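Local coordinates for tyrosine specific protein phosphatase, putative (PDB 3M4U) that acts as a protein tyrosine phosphatase and life cycle switch in Trypanosoma brucei and dephosphorylates the nucleolar protein NOPP44/46, at residues 122-127 with 132-137; 244-249 with 284-289; 60-65 with 111-116. All coordinates share one frame; numbering follows the deposited sequence.

In the fold
From the N terminus, contact 3 comes first: it brings the short strand 61-62 and the prolines just after it against the end of helix 103-112, closing a loop of 45 residues that includes strands 81-84 and 92-95. Strand 117-120 follows, and contact 1 then closes the shortest loop, around the small hairpin of strands 125-126 and 129-130, with four residues between its segments. Contact 2 lies much later and packs helix 234-250 directly on helix 277-290, with helix 258-269 between them in the chain. The three loops run in series, neither nested nor crossing. Contacts 1 and 2 fall on opposite sides of the chain's centre, whereas contacts 1 and 3 approach to about 10 Å between nearest atoms.

Contact 1 (122-127 with 132-137); sequences TKLREG and AERYWP
L124 lies along the backbone of A132, E133 and R134 and buries more surface than any other residue here. Its CG stands anti to the carbonyl carbon (chi1 -66°), which sends the two methyls along the facing segment. CD2 settles on the main chain, 3.3 Å from R134 N, while CD1 turns to the aliphatic root of the arginine, 3.6 Å from R134 CB. Beyond, L124 CD2 reaches the indole obliquely, 3.8 Å from W136 CH2. A forked apolar side chain suits the place, since CD2 can cover the main chain and still reach the indole while CD1 meets the arginine's CB. A132 comes next in burial. Its CB is directed at the first segment and packs 4.0 Å from T122 CG2, with M120 and A97 also against it, so a small residue fits. One backbone bond, A132 N to L124 O (2.9 Å, 149° at the hydrogen), ties this end of a beta hairpin whose strands are 125-126 and 129-130. The hairpin corresponds to the E loop of the protein tyrosine phosphatases, and the second segment runs into the family's YWP sequence. On the hairpin, E126 makes a salt bridge to R235 of the HC(X)5R signature loop and accepts from the backbone of D199 in the WPD loop. R134 meanwhile lays its CG over one face of the W136 indole, then bends at chi3 to send NE almost straight to W136 O (2.7 Å, 172°). Its NH2 forms a salt bridge with E141, and the tryptophan takes a cation-pi contact from R175.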
loop_
_atom_site.group_PDB
_atom_site.type_symbol
_atom_site.label_atom_id
_atom_site.label_comp_id
_atom_site.label_asym_id
_atom_site.label_seq_id
_atom_site.Cartn_x
_atom_site.Cartn_y
_atom_site.Cartn_z
ATOM N N THR A 122 0.270 -5.855 6.048
ATOM C CA THR A 122 0.052 -7.280 6.240
ATOM C C THR A 122 0.935 -7.902 7.307
ATOM O O THR A 122 2.010 -7.381 7.632
ATOM C CB THR A 122 0.277 -8.056 4.919
ATOM O OG1 THR A 122 -0.137 -9.419 5.090
ATOM C CG2 THR A 122 1.763 -7.996 4.498
ATOM N N LYS A 123 0.465 -9.026 7.844
ATOM C CA LYS A 123 1.299 -9.921 8.627
ATOM C C LYS A 123 2.120 -10.816 7.698
ATOM O O LYS A 123 1.790 -10.961 6.518
ATOM C CB LYS A 123 0.418 -10.776 9.528
ATOM C CG LYS A 123 -0.480 -9.934 10.422
ATOM C CD LYS A 123 -0.749 -10.625 11.741
ATOM C CE LYS A 123 -1.762 -11.737 11.583
ATOM N NZ LYS A 123 -2.256 -12.191 12.908
ATOM N N LEU A 124 3.188 -11.407 8.230
ATOM C CA LEU A 124 3.976 -12.386 7.495
ATOM C C LEU A 124 3.115 -13.584 7.092
ATOM O O LEU A 124 3.217 -14.058 5.956
ATOM C CB LEU A 124 5.183 -12.827 8.321
ATOM C CG LEU A 124 6.222 -11.728 8.579
ATOM C CD1 LEU A 124 7.329 -12.263 9.470
ATOM C CD2 LEU A 124 6.811 -11.160 7.261
ATOM N N ARG A 125 2.274 -14.051 8.023
ATOM C CA ARG A 125 1.274 -15.092 7.778
ATOM C C ARG A 125 -0.010 -14.844 8.586
ATOM O O ARG A 125 0.054 -14.505 9.779
ATOM C CB ARG A 125 1.788 -16.476 8.177
ATOM C CG ARG A 125 3.278 -16.657 8.163
ATOM C CD ARG A 125 3.680 -18.085 8.623
ATOM N NE ARG A 125 3.090 -19.134 7.791
ATOM C CZ ARG A 125 3.741 -19.811 6.841
ATOM N NH1 ARG A 125 5.022 -19.571 6.592
ATOM N NH2 ARG A 125 3.103 -20.744 6.144
ATOM N N GLU A 126 -1.162 -15.027 7.939
ATOM C CA GLU A 126 -2.469 -14.974 8.600
ATOM C C GLU A 126 -2.972 -16.382 8.768
ATOM O O GLU A 126 -3.168 -17.108 7.778
ATOM C CB GLU A 126 -3.493 -14.236 7.765
ATOM C CG GLU A 126 -3.149 -12.814 7.487
ATOM C CD GLU A 126 -4.239 -12.123 6.699
ATOM O OE1 GLU A 126 -3.923 -11.118 6.037
ATOM O OE2 GLU A 126 -5.399 -12.597 6.740
ATOM N N GLY A 127 -3.232 -16.757 10.013
ATOM C CA GLY A 127 -3.184 -18.159 10.343
ATOM C C GLY A 127 -1.768 -18.576 9.923
ATOM O O GLY A 127 -0.756 -17.960 10.334
ATOM N N ALA A 132 3.870 -12.786 3.406
ATOM C CA ALA A 132 5.008 -11.889 3.226
ATOM C C ALA A 132 6.289 -12.483 3.764
ATOM O O ALA A 132 6.282 -13.488 4.471
ATOM C CB ALA A 132 4.740 -10.526 3.871
ATOM N N GLU A 133 7.394 -11.846 3.410
ATOM C CA GLU A 133 8.708 -12.336 3.791
ATOM C C GLU A 133 9.363 -11.277 4.651
ATOM O O GLU A 133 9.487 -10.122 4.243
ATOM C CB GLU A 133 9.552 -12.609 2.536
ATOM C CG GLU A 133 10.944 -13.182 2.803
ATOM C CD GLU A 133 10.927 -14.632 3.310
ATOM O OE1 GLU A 133 9.917 -15.350 3.108
ATOM O OE2 GLU A 133 11.942 -15.058 3.905
ATOM N N ARG A 134 9.794 -11.668 5.840
ATOM C CA ARG A 134 10.407 -10.728 6.769
ATOM C C ARG A 134 11.740 -10.187 6.230
ATOM O O ARG A 134 12.595 -10.945 5.755
ATOM C CB ARG A 134 10.593 -11.410 8.116
ATOM C CG ARG A 134 11.071 -10.506 9.213
ATOM C CD ARG A 134 11.473 -11.325 10.419
ATOM N NE ARG A 134 12.903 -11.156 10.601
ATOM C CZ ARG A 134 13.747 -12.113 10.952
ATOM N NH1 ARG A 134 13.316 -13.340 11.197
ATOM N NH2 ARG A 134 15.028 -11.821 11.061
ATOM N N TYR A 135 11.903 -8.874 6.276
ATOM C CA TYR A 135 13.115 -8.234 5.769
ATOM C C TYR A 135 13.673 -7.289 6.810
ATOM O O TYR A 135 14.412 -6.375 6.488
ATOM C CB TYR A 135 12.839 -7.447 4.473
ATOM C CG TYR A 135 11.636 -6.503 4.531
ATOM C CD1 TYR A 135 11.782 -5.170 4.912
ATOM C CD2 TYR A 135 10.356 -6.950 4.182
ATOM C CE1 TYR A 135 10.702 -4.304 4.944
ATOM C CE2 TYR A 135 9.255 -6.091 4.217
ATOM C CZ TYR A 135 9.436 -4.775 4.605
ATOM O OH TYR A 135 8.346 -3.928 4.645
ATOM N N TRP A 136 13.303 -7.492 8.058
ATOM C CA TRP A 136 13.867 -6.694 9.132
ATOM C C TRP A 136 14.440 -7.609 10.206
ATOM O O TRP A 136 13.933 -8.715 10.436
ATOM C CB TRP A 136 12.794 -5.804 9.747
ATOM C CG TRP A 136 11.643 -6.584 10.266
ATOM C CD1 TRP A 136 11.523 -7.133 11.498
ATOM C CD2 TRP A 136 10.451 -6.926 9.552
ATOM N NE1 TRP A 136 10.321 -7.794 11.611
ATOM C CE2 TRP A 136 9.644 -7.679 10.425
ATOM C CE3 TRP A 136 9.990 -6.667 8.257
ATOM C CZ2 TRP A 136 8.392 -8.177 10.051
ATOM C CZ3 TRP A 136 8.746 -7.171 7.877
ATOM C CH2 TRP A 136 7.960 -7.908 8.776
ATOM N N PRO A 137 15.494 -7.151 10.887
ATOM C CA PRO A 137 15.974 -7.972 12.008
ATOM C C PRO A 137 14.893 -8.135 13.097
ATOM O O PRO A 137 14.131 -7.202 13.371
ATOM C CB PRO A 137 17.177 -7.181 12.538
ATOM C CG PRO A 137 17.579 -6.266 11.399
ATOM C CD PRO A 137 16.305 -5.936 10.681
#

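Contact 2 (244-249 with 284-289); sequences AALLHI and YMTVLG
V287 presents its two methyls to residues one turn apart on the other helix. CG2 points at the small A245, 3.5 Å from its CB, and CG1 meets the end of I249, 3.9 Å from CD1. The I249 chain crosses the valine obliquely and also brings CD1 to 3.8 Å from V287 O, covering backbone as well as side chain. Alanine suits the close spot, because its short CB lets the valine come near, while the longer isoleucine reaches from one turn further on to the valine's other methyl. On the flank, L246 and T286 meet at about a right angle, with L246 CD2 3.7 Å from T286 CG2. T286 holds that methyl anti to its own N and turns OG1 the other way (chi1 -58°) to bond V282 O within its helix, so it offers carbon to the leucine. No hydrogen bond joins the segments. Their axes approach to 9.4 Å and run in nearly the same direction, crossing at -25°. Helix 258-269, which lies between the two in the chain, packs I262 against A244 and A245 and V259 against Y284, while helix 14-31 covers Y284 further and binds its hydroxyl through E24.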
loop_
_atom_site.group_PDB
_atom_site.type_symbol
_atom_site.label_atom_id
_atom_site.label_comp_id
_atom_site.label_asym_id
_atom_site.label_seq_id
_atom_site.Cartn_x
_atom_site.Cartn_y
_atom_site.Cartn_z
ATOM N N ALA A 244 -5.939 10.135 -0.217
ATOM C CA ALA A 244 -6.297 11.046 -1.296
ATOM C C ALA A 244 -7.617 11.782 -1.059
ATOM O O ALA A 244 -7.707 13.007 -1.218
ATOM C CB ALA A 244 -6.336 10.305 -2.645
ATOM N N ALA A 245 -8.642 11.038 -0.677
ATOM C CA ALA A 245 -9.942 11.657 -0.464
ATOM C C ALA A 245 -9.917 12.645 0.702
ATOM O O ALA A 245 -10.534 13.697 0.626
ATOM C CB ALA A 245 -11.013 10.611 -0.278
ATOM N N LEU A 246 -9.197 12.318 1.769
ATOM C CA LEU A 246 -9.064 13.249 2.891
ATOM C C LEU A 246 -8.419 14.535 2.413
ATOM O O LEU A 246 -8.818 15.637 2.795
ATOM C CB LEU A 246 -8.189 12.664 3.993
ATOM C CG LEU A 246 -8.826 11.608 4.883
ATOM C CD1 LEU A 246 -8.014 11.476 6.175
ATOM C CD2 LEU A 246 -10.254 12.003 5.186
ATOM N N LEU A 247 -7.403 14.376 1.578
ATOM C CA LEU A 247 -6.681 15.501 1.032
ATOM C C LEU A 247 -7.660 16.415 0.287
ATOM O O LEU A 247 -7.694 17.615 0.537
ATOM C CB LEU A 247 -5.568 14.978 0.123
ATOM C CG LEU A 247 -4.525 15.915 -0.476
ATOM C CD1 LEU A 247 -5.118 16.635 -1.681
ATOM C CD2 LEU A 247 -3.989 16.894 0.565
ATOM N N HIS A 248 -8.469 15.842 -0.602
ATOM C CA HIS A 248 -9.546 16.578 -1.283
ATOM C C HIS A 248 -10.508 17.295 -0.324
ATOM O O HIS A 248 -11.032 18.360 -0.642
ATOM C CB HIS A 248 -10.364 15.649 -2.183
ATOM C CG HIS A 248 -9.680 15.277 -3.457
ATOM N ND1 HIS A 248 -8.393 14.783 -3.497
ATOM C CD2 HIS A 248 -10.110 15.298 -4.743
ATOM C CE1 HIS A 248 -8.056 14.529 -4.749
ATOM N NE2 HIS A 248 -9.084 14.833 -5.525
ATOM N N ILE A 249 -10.760 16.700 0.831
ATOM C CA ILE A 249 -11.580 17.343 1.843
ATOM C C ILE A 249 -10.883 18.571 2.444
ATOM O O ILE A 249 -11.469 19.650 2.530
ATOM C CB ILE A 249 -11.952 16.372 2.959
ATOM C CG1 ILE A 249 -12.738 15.199 2.390
ATOM C CG2 ILE A 249 -12.773 17.084 4.020
ATOM C CD1 ILE A 249 -13.212 14.250 3.450
ATOM N N TYR A 284 -15.131 5.528 1.547
ATOM C CA TYR A 284 -16.300 6.398 1.692
ATOM C C TYR A 284 -16.518 6.749 3.142
ATOM O O TYR A 284 -16.852 7.879 3.473
ATOM C CB TYR A 284 -17.568 5.730 1.155
ATOM C CG TYR A 284 -17.918 6.099 -0.261
ATOM C CD1 TYR A 284 -18.289 7.400 -0.589
ATOM C CD2 TYR A 284 -17.870 5.149 -1.279
ATOM C CE1 TYR A 284 -18.605 7.751 -1.907
ATOM C CE2 TYR A 284 -18.193 5.483 -2.590
ATOM C CZ TYR A 284 -18.570 6.785 -2.894
ATOM O OH TYR A 284 -18.892 7.123 -4.193
ATOM N N MET A 285 -16.317 5.765 4.009
ATOM C CA MET A 285 -16.584 5.943 5.417
ATOM C C MET A 285 -15.552 6.850 6.054
ATOM O O MET A 285 -15.805 7.442 7.095
ATOM C CB MET A 285 -16.592 4.602 6.126
ATOM C CG MET A 285 -17.770 3.710 5.804
ATOM S SD MET A 285 -17.582 2.178 6.751
ATOM C CE MET A 285 -18.963 1.213 6.131
ATOM N N THR A 286 -14.379 6.938 5.439
ATOM C CA THR A 286 -13.333 7.799 5.948
ATOM C C THR A 286 -13.746 9.216 5.624
ATOM O O THR A 286 -13.653 10.107 6.463
ATOM C CB THR A 286 -11.980 7.499 5.274
ATOM O OG1 THR A 286 -11.639 6.127 5.493
ATOM C CG2 THR A 286 -10.880 8.391 5.862
ATOM N N VAL A 287 -14.208 9.408 4.391
ATOM C CA VAL A 287 -14.764 10.687 3.930
ATOM C C VAL A 287 -15.972 11.166 4.743
ATOM O O VAL A 287 -15.964 12.281 5.280
ATOM C CB VAL A 287 -15.208 10.585 2.467
ATOM C CG1 VAL A 287 -15.934 11.865 2.034
ATOM C CG2 VAL A 287 -14.003 10.287 1.579
ATOM N N LEU A 288 -17.008 10.328 4.812
ATOM C CA LEU A 288 -18.208 10.651 5.567
ATOM C C LEU A 288 -17.852 10.965 7.016
ATOM O O LEU A 288 -18.351 11.932 7.599
ATOM C CB LEU A 288 -19.212 9.491 5.516
ATOM C CG LEU A 288 -19.725 9.073 4.129
ATOM C CD1 LEU A 288 -20.467 7.754 4.190
ATOM C CD2 LEU A 288 -20.588 10.158 3.472
ATOM N N GLY A 289 -16.980 10.146 7.592
ATOM C CA GLY A 289 -16.574 10.322 8.974
ATOM C C GLY A 289 -15.925 11.664 9.251
ATOM O O GLY A 289 -16.176 12.269 10.299
#

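Contact 3 (60-65 with 111-116); sequences TIYPPV and SEKKVD
The hydroxyl end of Y62 presses on the root of the K113 side chain, and this is the tight part of the contact. Y62 OH lies 3.1 Å from K113 CG and 3.2 Å from K113 CB, close for an oxygen against methylenes, and no hydrogen bond crosses between the segments. The two side chains run past each other in opposite directions, with Y62 CZ 3.9 Å from K113 CG. A bend at chi2 (-68°) folds the lysine back along the tyrosine and on toward the prolines. There the packing slackens: P63 CB is 4.1 Å from K113 CE, and P64 CD is 4.3 Å from K113 NZ, on the side toward solvent, where P64 is exposed. Lysine suits the position, its methylenes covering aromatic and proline carbon while the ammonium group stays at the margin. The peptide before P63 is cis, a form that proline tolerates more readily than other residues, and it turns the chain just past the tyrosine. K114, with positive phi, closes the helix in a Schellman motif. Y62 and P63 also rest on T109 of helix 103-112, so the last turn of that helix, just before the chain enters strand 117-120, sits beside the short, weakly bonded strand 61-62, which pairs antiparallel with strand 81-84.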
loop_
_atom_site.group_PDB
_atom_site.type_symbol
_atom_site.label_atom_id
_atom_site.label_comp_id
_atom_site.label_asym_id
_atom_site.label_seq_id
_atom_site.Cartn_x
_atom_site.Cartn_y
_atom_site.Cartn_z
ATOM N N THR A 60 3.316 2.319 -15.686
ATOM C CA THR A 60 3.511 2.994 -14.399
ATOM C C THR A 60 4.420 2.182 -13.511
ATOM O O THR A 60 4.588 2.497 -12.339
ATOM C CB THR A 60 2.189 3.171 -13.632
ATOM O OG1 THR A 60 1.472 1.930 -13.642
ATOM C CG2 THR A 60 1.327 4.264 -14.261
ATOM N N ILE A 61 4.994 1.128 -14.070
ATOM C CA ILE A 61 5.848 0.247 -13.294
ATOM C C ILE A 61 6.935 1.010 -12.528
ATOM O O ILE A 61 7.496 2.003 -13.010
ATOM C CB ILE A 61 6.502 -0.815 -14.192
ATOM C CG1 ILE A 61 6.884 -2.048 -13.371
ATOM C CG2 ILE A 61 7.702 -0.220 -14.936
ATOM C CD1 ILE A 61 7.320 -3.232 -14.200
ATOM N N TYR A 62 7.232 0.525 -11.329
ATOM C CA TYR A 62 8.252 1.124 -10.483
ATOM C C TYR A 62 9.050 -0.000 -9.846
ATOM O O TYR A 62 8.476 -1.020 -9.451
ATOM C CB TYR A 62 7.595 1.969 -9.389
ATOM C CG TYR A 62 8.550 2.850 -8.599
ATOM C CD1 TYR A 62 8.682 4.196 -8.893
ATOM C CD2 TYR A 62 9.300 2.333 -7.548
ATOM C CE1 TYR A 62 9.538 5.015 -8.167
ATOM C CE2 TYR A 62 10.171 3.141 -6.817
ATOM C CZ TYR A 62 10.280 4.485 -7.128
ATOM O OH TYR A 62 11.133 5.298 -6.413
ATOM N N PRO A 63 10.383 0.162 -9.773
ATOM C CA PRO A 63 11.111 1.272 -10.404
ATOM C C PRO A 63 11.000 1.195 -11.924
ATOM O O PRO A 63 10.780 0.102 -12.451
ATOM C CB PRO A 63 12.572 1.034 -9.976
ATOM C CG PRO A 63 12.636 -0.430 -9.641
ATOM C CD PRO A 63 11.284 -0.740 -9.032
ATOM N N PRO A 64 11.140 2.342 -12.613
ATOM C CA PRO A 64 11.034 2.455 -14.077
ATOM C C PRO A 64 12.116 1.631 -14.774
ATOM O O PRO A 64 13.225 1.535 -14.240
ATOM C CB PRO A 64 11.285 3.948 -14.343
ATOM C CG PRO A 64 11.113 4.628 -13.010
ATOM C CD PRO A 64 11.512 3.623 -11.981
ATOM N N VAL A 65 11.804 1.059 -15.938
ATOM C CA VAL A 65 12.763 0.226 -16.679
ATOM C C VAL A 65 13.935 1.010 -17.275
ATOM O O VAL A 65 13.742 1.922 -18.079
ATOM C CB VAL A 65 12.068 -0.575 -17.802
ATOM C CG1 VAL A 65 13.092 -1.070 -18.839
ATOM C CG2 VAL A 65 11.280 -1.734 -17.210
ATOM N N SER A 111 16.984 1.886 -1.083
ATOM C CA SER A 111 18.233 2.642 -0.959
ATOM C C SER A 111 18.463 3.530 -2.173
ATOM O O SER A 111 18.662 4.742 -2.049
ATOM C CB SER A 111 19.428 1.704 -0.758
ATOM O OG SER A 111 20.643 2.429 -0.690
ATOM N N GLU A 112 18.422 2.916 -3.347
ATOM C CA GLU A 112 18.594 3.626 -4.607
ATOM C C GLU A 112 17.669 4.848 -4.722
ATOM O O GLU A 112 18.127 5.950 -5.026
ATOM C CB GLU A 112 18.412 2.647 -5.781
ATOM C CG GLU A 112 17.916 3.279 -7.090
ATOM C CD GLU A 112 19.016 3.927 -7.927
ATOM O OE1 GLU A 112 18.974 3.771 -9.169
ATOM O OE2 GLU A 112 19.916 4.590 -7.355
ATOM N N LYS A 113 16.376 4.661 -4.456
ATOM C CA LYS A 113 15.395 5.752 -4.574
ATOM C C LYS A 113 15.251 6.593 -3.299
ATOM O O LYS A 113 14.468 7.533 -3.253
ATOM C CB LYS A 113 14.029 5.200 -4.988
ATOM C CG LYS A 113 14.058 4.405 -6.279
ATOM C CD LYS A 113 14.361 5.305 -7.464
ATOM C CE LYS A 113 14.326 4.507 -8.763
ATOM N NZ LYS A 113 14.859 5.296 -9.915
ATOM N N LYS A 114 16.026 6.259 -2.276
ATOM C CA LYS A 114 15.998 7.008 -1.024
ATOM C C LYS A 114 14.573 7.192 -0.549
ATOM O O LYS A 114 14.089 8.304 -0.360
ATOM C CB LYS A 114 16.717 8.348 -1.167
ATOM C CG LYS A 114 18.175 8.189 -1.516
ATOM C CD LYS A 114 18.836 9.524 -1.799
ATOM C CE LYS A 114 20.183 9.334 -2.501
ATOM N NZ LYS A 114 20.032 8.697 -3.859
ATOM N N VAL A 115 13.900 6.067 -0.372
ATOM C CA VAL A 115 12.553 6.044 0.172
ATOM C C VAL A 115 12.652 6.173 1.696
ATOM O O VAL A 115 13.366 5.405 2.343
ATOM C CB VAL A 115 11.829 4.744 -0.252
ATOM C CG1 VAL A 115 10.530 4.580 0.504
ATOM C CG2 VAL A 115 11.597 4.747 -1.761
ATOM N N ASP A 116 11.968 7.171 2.260
ATOM C CA ASP A 116 12.063 7.449 3.702
ATOM C C ASP A 116 11.036 6.660 4.513
ATOM O O ASP A 116 11.294 6.274 5.660
ATOM C CB ASP A 116 11.916 8.946 3.980
ATOM C CG ASP A 116 13.004 9.778 3.311
ATOM O OD1 ASP A 116 14.198 9.391 3.392
ATOM O OD2 ASP A 116 12.661 10.816 2.699
#